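Local coordinates for protein neuraminidase (Influenza A virus, PDB 4GDJ) that resembles the influenza sialidases that remove terminal sialic acid from glycoconjugates, although its putative active site has diverged, at residues Ser52-Phe57 / Leu79-Ile84; Thr112-Asn117 / Leu145-Ser150. All coordinates share one frame; numbering follows the deposited sequence.

Contact 1. Residues Ser52-Phe57 / Leu79-Ile84; sequences SCFKFF and LYKTPI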
loop_
_atom_site.group_PDB
_atom_site.type_symbol
_atom_site.label_atom_id
_atom_site.label_comp_id
_atom_site.label_asym_id
_atom_site.label_seq_id
_atom_site.Cartn_x
_atom_site.Cartn_y
_atom_site.Cartn_z
ATOM N N SER A 52 -19.078 1.810 5.663
ATOM C CA SER A 52 -18.932 1.226 4.322
ATOM C C SER A 52 -17.493 1.371 3.804
ATOM O O SER A 52 -16.735 2.199 4.291
ATOM C CB SER A 52 -19.918 1.899 3.347
ATOM O OG SER A 52 -20.155 3.245 3.717
ATOM N N CYS A 53 -17.142 0.570 2.807
ATOM C CA CYS A 53 -15.800 0.579 2.226
ATOM C C CYS A 53 -15.882 0.950 0.750
ATOM O O CYS A 53 -16.875 0.633 0.061
ATOM C CB CYS A 53 -15.157 -0.804 2.395
ATOM S SG CYS A 53 -14.710 -1.203 4.117
ATOM N N PHE A 54 -14.846 1.618 0.258
ATOM C CA PHE A 54 -14.829 2.087 -1.133
ATOM C C PHE A 54 -13.569 1.658 -1.853
ATOM O O PHE A 54 -12.535 1.434 -1.223
ATOM C CB PHE A 54 -14.956 3.597 -1.176
ATOM C CG PHE A 54 -16.186 4.088 -0.522
ATOM C CD1 PHE A 54 -16.221 4.285 0.843
ATOM C CD2 PHE A 54 -17.333 4.314 -1.266
ATOM C CE1 PHE A 54 -17.390 4.735 1.455
ATOM C CE2 PHE A 54 -18.496 4.761 -0.652
ATOM C CZ PHE A 54 -18.521 4.956 0.697
ATOM N N LYS A 55 -13.712 1.495 -3.168
ATOM C CA LYS A 55 -12.597 1.360 -4.076
ATOM C C LYS A 55 -12.273 2.742 -4.577
ATOM O O LYS A 55 -13.150 3.432 -5.133
ATOM C CB LYS A 55 -12.926 0.475 -5.278
ATOM C CG LYS A 55 -12.881 -0.990 -4.981
ATOM C CD LYS A 55 -13.399 -1.830 -6.159
ATOM C CE LYS A 55 -14.864 -1.550 -6.472
ATOM N NZ LYS A 55 -15.282 -2.194 -7.742
ATOM N N PHE A 56 -11.020 3.139 -4.354
ATOM C CA PHE A 56 -10.456 4.358 -4.929
ATOM C C PHE A 56 -9.542 3.922 -6.063
ATOM O O PHE A 56 -8.773 2.973 -5.906
ATOM C CB PHE A 56 -9.666 5.138 -3.883
ATOM C CG PHE A 56 -10.518 5.793 -2.833
ATOM C CD1 PHE A 56 -10.915 5.093 -1.714
ATOM C CD2 PHE A 56 -10.914 7.124 -2.961
ATOM C CE1 PHE A 56 -11.725 5.685 -0.740
ATOM C CE2 PHE A 56 -11.714 7.723 -1.996
ATOM C CZ PHE A 56 -12.101 7.001 -0.869
ATOM N N PHE A 57 -9.618 4.594 -7.215
ATOM C CA PHE A 57 -8.837 4.171 -8.355
ATOM C C PHE A 57 -8.610 5.307 -9.341
ATOM O O PHE A 57 -9.335 6.288 -9.351
ATOM C CB PHE A 57 -9.487 2.985 -9.078
ATOM C CG PHE A 57 -10.824 3.297 -9.666
ATOM C CD1 PHE A 57 -11.962 3.258 -8.877
ATOM C CD2 PHE A 57 -10.944 3.662 -10.989
ATOM C CE1 PHE A 57 -13.191 3.554 -9.394
ATOM C CE2 PHE A 57 -12.194 3.980 -11.526
ATOM C CZ PHE A 57 -13.314 3.913 -10.725
ATOM N N LEU A 79 -8.828 10.493 -10.226
ATOM C CA LEU A 79 -9.200 9.677 -9.086
ATOM C C LEU A 79 -10.709 9.561 -9.055
ATOM O O LEU A 79 -11.412 10.559 -9.137
ATOM C CB LEU A 79 -8.717 10.340 -7.802
ATOM C CG LEU A 79 -9.149 9.643 -6.515
ATOM C CD1 LEU A 79 -8.566 8.226 -6.419
ATOM C CD2 LEU A 79 -8.716 10.482 -5.355
ATOM N N TYR A 80 -11.191 8.328 -8.977
ATOM C CA TYR A 80 -12.605 8.009 -8.816
ATOM C C TYR A 80 -12.785 7.133 -7.577
ATOM O O TYR A 80 -11.840 6.542 -7.067
ATOM C CB TYR A 80 -13.129 7.202 -10.015
ATOM C CG TYR A 80 -13.600 8.017 -11.194
ATOM C CD1 TYR A 80 -12.709 8.651 -12.018
ATOM C CD2 TYR A 80 -14.949 8.125 -11.484
ATOM C CE1 TYR A 80 -13.146 9.407 -13.094
ATOM C CE2 TYR A 80 -15.397 8.857 -12.566
ATOM C CZ TYR A 80 -14.492 9.501 -13.357
ATOM O OH TYR A 80 -14.944 10.238 -14.431
ATOM N N LYS A 81 -14.021 7.032 -7.134
ATOM C CA LYS A 81 -14.383 6.262 -5.959
ATOM C C LYS A 81 -15.703 5.504 -6.223
ATOM O O LYS A 81 -16.636 6.030 -6.835
ATOM C CB LYS A 81 -14.494 7.248 -4.801
ATOM C CG LYS A 81 -15.246 6.831 -3.630
ATOM C CD LYS A 81 -15.453 7.988 -2.713
ATOM C CE LYS A 81 -16.498 7.651 -1.656
ATOM N NZ LYS A 81 -16.576 8.647 -0.560
ATOM N N THR A 82 -15.771 4.263 -5.762
ATOM C CA THR A 82 -16.928 3.414 -6.001
ATOM C C THR A 82 -17.185 2.552 -4.788
ATOM O O THR A 82 -16.241 1.979 -4.237
ATOM C CB THR A 82 -16.660 2.408 -7.125
ATOM O OG1 THR A 82 -16.212 3.089 -8.295
ATOM C CG2 THR A 82 -17.914 1.622 -7.436
ATOM N N PRO A 83 -18.454 2.404 -4.397
ATOM C CA PRO A 83 -18.812 1.438 -3.341
ATOM C C PRO A 83 -18.273 0.057 -3.651
ATOM O O PRO A 83 -18.348 -0.433 -4.789
ATOM C CB PRO A 83 -20.339 1.419 -3.378
ATOM C CG PRO A 83 -20.722 2.755 -3.982
ATOM C CD PRO A 83 -19.628 3.113 -4.938
ATOM N N ILE A 84 -17.709 -0.570 -2.637
ATOM C CA ILE A 84 -16.991 -1.824 -2.799
ATOM C C ILE A 84 -17.831 -2.914 -3.504
ATOM O O ILE A 84 -17.296 -3.702 -4.318
ATOM C CB ILE A 84 -16.454 -2.285 -1.440
ATOM C CG1 ILE A 84 -15.448 -3.425 -1.588
ATOM C CG2 ILE A 84 -17.611 -2.704 -0.547
ATOM C CD1 ILE A 84 -14.459 -3.217 -2.706
#
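F57 and Y80 meet at the apolar centre, where Y80 CB lies over one face of the F57 ring, 3.4 Å from F57 CZ, in a CH-pi contact. The ring planes are inclined by only 24°, yet the centroids lie 5.9 Å apart with little face-to-face overlap. F57 CG stands between its own backbone N and carbonyl carbon (chi1 63°), which swings the ring toward the partner strand and brings its CE1 edge 3.2 Å from T82 OG1, in the ring plane; that hydroxyl bonds with S93 and N88. On the other face of the sheet K81 runs extended beside F56, its CD 3.8 Å from F56 CE2. Its tip continues over the F54 ring, with K81 CE 3.5 Å from F54 CD2 and K81 NZ 4.2 Å from the ring centroid, in a cation-pi contact almost on the ring normal. The K55 and I84 side chains cross at about a right angle, with I84 CD1 3.6 Å from K55 CG, while K55 NZ reaches S86 O. Paired backbone hydrogen bonds join K55 with T82 and F57 with Y80, and I84 N bonds to C53 O at 3.1 Å. The two strands are the central pair of an antiparallel four-stranded propeller blade, flanked by 39-48, to which the C48-C53 disulfide ties C53, and by 94-98; W111 of the next sheet meets both F56 and K81.

Contact 2. Residues Thr112-Asn117 / Leu145-Ser150; sequences TVLVSN and LRLPNS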
loop_
_atom_site.group_PDB
_atom_site.type_symbol
_atom_site.label_atom_id
_atom_site.label_comp_id
_atom_site.label_asym_id
_atom_site.label_seq_id
_atom_site.Cartn_x
_atom_site.Cartn_y
_atom_site.Cartn_z
ATOM N N THR A 112 -10.026 12.494 3.904
ATOM C CA THR A 112 -8.866 13.193 3.374
ATOM C C THR A 112 -8.506 12.461 2.089
ATOM O O THR A 112 -8.348 11.218 2.086
ATOM C CB THR A 112 -7.675 13.181 4.341
ATOM O OG1 THR A 112 -8.011 13.880 5.534
ATOM C CG2 THR A 112 -6.449 13.901 3.702
ATOM N N VAL A 113 -8.363 13.204 1.003
ATOM C CA VAL A 113 -7.939 12.621 -0.274
ATOM C C VAL A 113 -6.772 13.429 -0.831
ATOM O O VAL A 113 -6.778 14.667 -0.769
ATOM C CB VAL A 113 -9.089 12.639 -1.313
ATOM C CG1 VAL A 113 -8.587 12.178 -2.630
ATOM C CG2 VAL A 113 -10.261 11.775 -0.875
ATOM N N LEU A 114 -5.774 12.728 -1.352
ATOM C CA LEU A 114 -4.600 13.331 -1.973
ATOM C C LEU A 114 -4.440 12.812 -3.393
ATOM O O LEU A 114 -4.587 11.613 -3.638
ATOM C CB LEU A 114 -3.324 13.005 -1.183
ATOM C CG LEU A 114 -3.233 13.416 0.291
ATOM C CD1 LEU A 114 -3.851 12.300 1.210
ATOM C CD2 LEU A 114 -1.810 13.688 0.710
ATOM N N VAL A 115 -4.158 13.700 -4.347
ATOM C CA VAL A 115 -3.792 13.235 -5.685
ATOM C C VAL A 115 -2.527 13.948 -6.144
ATOM O O VAL A 115 -2.269 15.065 -5.722
ATOM C CB VAL A 115 -4.898 13.516 -6.706
ATOM C CG1 VAL A 115 -6.143 12.782 -6.329
ATOM C CG2 VAL A 115 -5.148 15.021 -6.808
ATOM N N SER A 116 -1.725 13.297 -6.977
ATOM C CA SER A 116 -0.598 13.970 -7.587
ATOM C C SER A 116 -0.894 14.262 -9.037
ATOM O O SER A 116 -1.613 13.526 -9.716
ATOM C CB SER A 116 0.661 13.119 -7.542
ATOM O OG SER A 116 0.483 11.951 -8.343
ATOM N N ASN A 117 -0.276 15.323 -9.536
ATOM C CA ASN A 117 -0.462 15.692 -10.923
ATOM C C ASN A 117 0.704 16.597 -11.336
ATOM O O ASN A 117 1.549 16.971 -10.507
ATOM C CB ASN A 117 -1.796 16.422 -11.112
ATOM C CG ASN A 117 -2.328 16.323 -12.528
ATOM O OD1 ASN A 117 -1.816 15.568 -13.340
ATOM N ND2 ASN A 117 -3.389 17.064 -12.816
ATOM N N LEU A 145 6.216 13.975 -7.967
ATOM C CA LEU A 145 5.701 13.589 -6.672
ATOM C C LEU A 145 4.778 12.389 -6.847
ATOM O O LEU A 145 3.990 12.369 -7.784
ATOM C CB LEU A 145 4.937 14.730 -6.049
ATOM C CG LEU A 145 5.753 15.773 -5.351
ATOM C CD1 LEU A 145 4.798 16.819 -4.826
ATOM C CD2 LEU A 145 6.480 15.171 -4.193
ATOM N N ARG A 146 4.893 11.401 -5.951
ATOM C CA ARG A 146 4.174 10.123 -6.076
ATOM C C ARG A 146 3.527 9.725 -4.747
ATOM O O ARG A 146 4.192 9.653 -3.734
ATOM C CB ARG A 146 5.127 8.985 -6.507
ATOM C CG ARG A 146 6.157 9.423 -7.493
ATOM C CD ARG A 146 6.994 8.315 -7.969
ATOM N NE ARG A 146 8.107 7.949 -7.086
ATOM C CZ ARG A 146 9.257 8.617 -7.060
ATOM N NH1 ARG A 146 9.384 9.750 -7.755
ATOM N NH2 ARG A 146 10.227 8.222 -6.279
ATOM N N LEU A 147 2.226 9.448 -4.784
ATOM C CA LEU A 147 1.499 8.915 -3.661
ATOM C C LEU A 147 1.435 7.403 -3.838
ATOM O O LEU A 147 1.622 6.915 -4.942
ATOM C CB LEU A 147 0.096 9.520 -3.637
ATOM C CG LEU A 147 0.207 10.996 -3.222
ATOM C CD1 LEU A 147 -0.961 11.706 -3.751
ATOM C CD2 LEU A 147 0.273 11.137 -1.719
ATOM N N PRO A 148 1.156 6.665 -2.757
ATOM C CA PRO A 148 1.380 5.216 -2.808
ATOM C C PRO A 148 0.267 4.355 -3.369
ATOM O O PRO A 148 0.479 3.136 -3.497
ATOM C CB PRO A 148 1.577 4.841 -1.332
ATOM C CG PRO A 148 0.899 5.853 -0.564
ATOM C CD PRO A 148 0.957 7.142 -1.376
ATOM N N ASN A 149 -0.884 4.927 -3.674
ATOM C CA ASN A 149 -2.022 4.152 -4.170
ATOM C C ASN A 149 -2.425 3.056 -3.188
ATOM O O ASN A 149 -2.659 1.901 -3.565
ATOM C CB ASN A 149 -1.711 3.551 -5.533
ATOM C CG ASN A 149 -1.226 4.613 -6.508
ATOM O OD1 ASN A 149 -1.877 5.649 -6.701
ATOM N ND2 ASN A 149 -0.088 4.375 -7.093
ATOM N N SER A 150 -2.527 3.474 -1.938
ATOM C CA SER A 150 -3.083 2.656 -0.834
ATOM C C SER A 150 -3.596 3.651 0.188
ATOM O O SER A 150 -3.236 4.834 0.121
ATOM C CB SER A 150 -1.997 1.792 -0.209
ATOM O OG SER A 150 -2.507 0.687 0.544
HETATM O O HOH W 1 2.654 11.716 -9.951
#
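The extended backbone of L114 to S116 faces the irregular chain around L145 and L147 without any direct hydrogen bond, the nearest pair of CA atoms being S116 and R146 at 6.3 Å. L147 carries most of the apolar contact through one methyl. Its CG lies beside the backbone N (chi1 -71°), and CD1 reaches across to the strand, 3.7 Å from L114 CB. The same methyl rests on main-chain atoms, 3.6 Å from L114 O and 3.6 Å from V115 C, so it packs against the peptide backbone as much as against a side chain. The other branch, L147 CD2, touches L114 CD2 more loosely at 4.1 Å, and the two leucine side chains cross at about a right angle. Residues 112-117 belong to the second strand of a four-stranded antiparallel blade of the neuraminidase beta-propeller, whereas 145-150 lie in the connection from the last strand of that blade, 132-138, to the first strand of the next, 153-155. Both leucines are buried between the blades: L147 also touches I125 of the first, and L114 packs on V161 of the second, where L145 meets V163. Toward the end of strand 111-117 the contact turns polar. S116 CB lies 3.4 Å from L145 O, but the serine hydroxyl meets that carbonyl through a water, which is 2.7 Å from S116 OG and donates to L145 O at 2.6 Å. S116 OG is also hydrogen-bonded to S101 OG, and S101 OG in turn accepts a hydrogen bond from L147 N, giving the strand and the loop a second polar connection. The CB of R146 points away from the strand, and R146 NH2 forms a salt bridge with E198.

How the contacts relate
Along the chain, contact 1 comes first: strand 53-62 runs into a connection partly missing from the model (65-75), and the chain returns as strand 78-83, so that 79-84 closes the hairpin. After strand 94-98 completes that sheet, the chain enters the next blade. There contact 2 opens at 112-117 and closes at 145-150, after strands 124-129 and 132-138. The contacts therefore run in series, neither nested nor crossed, with centres about 15 Å apart. They meet where the blades pack: L79 CD2 of contact 1 lies 3.6 Å from V115 CG1 of contact 2. Contact 1 joins strands within one blade; contact 2 ties a second blade to the passage into a third.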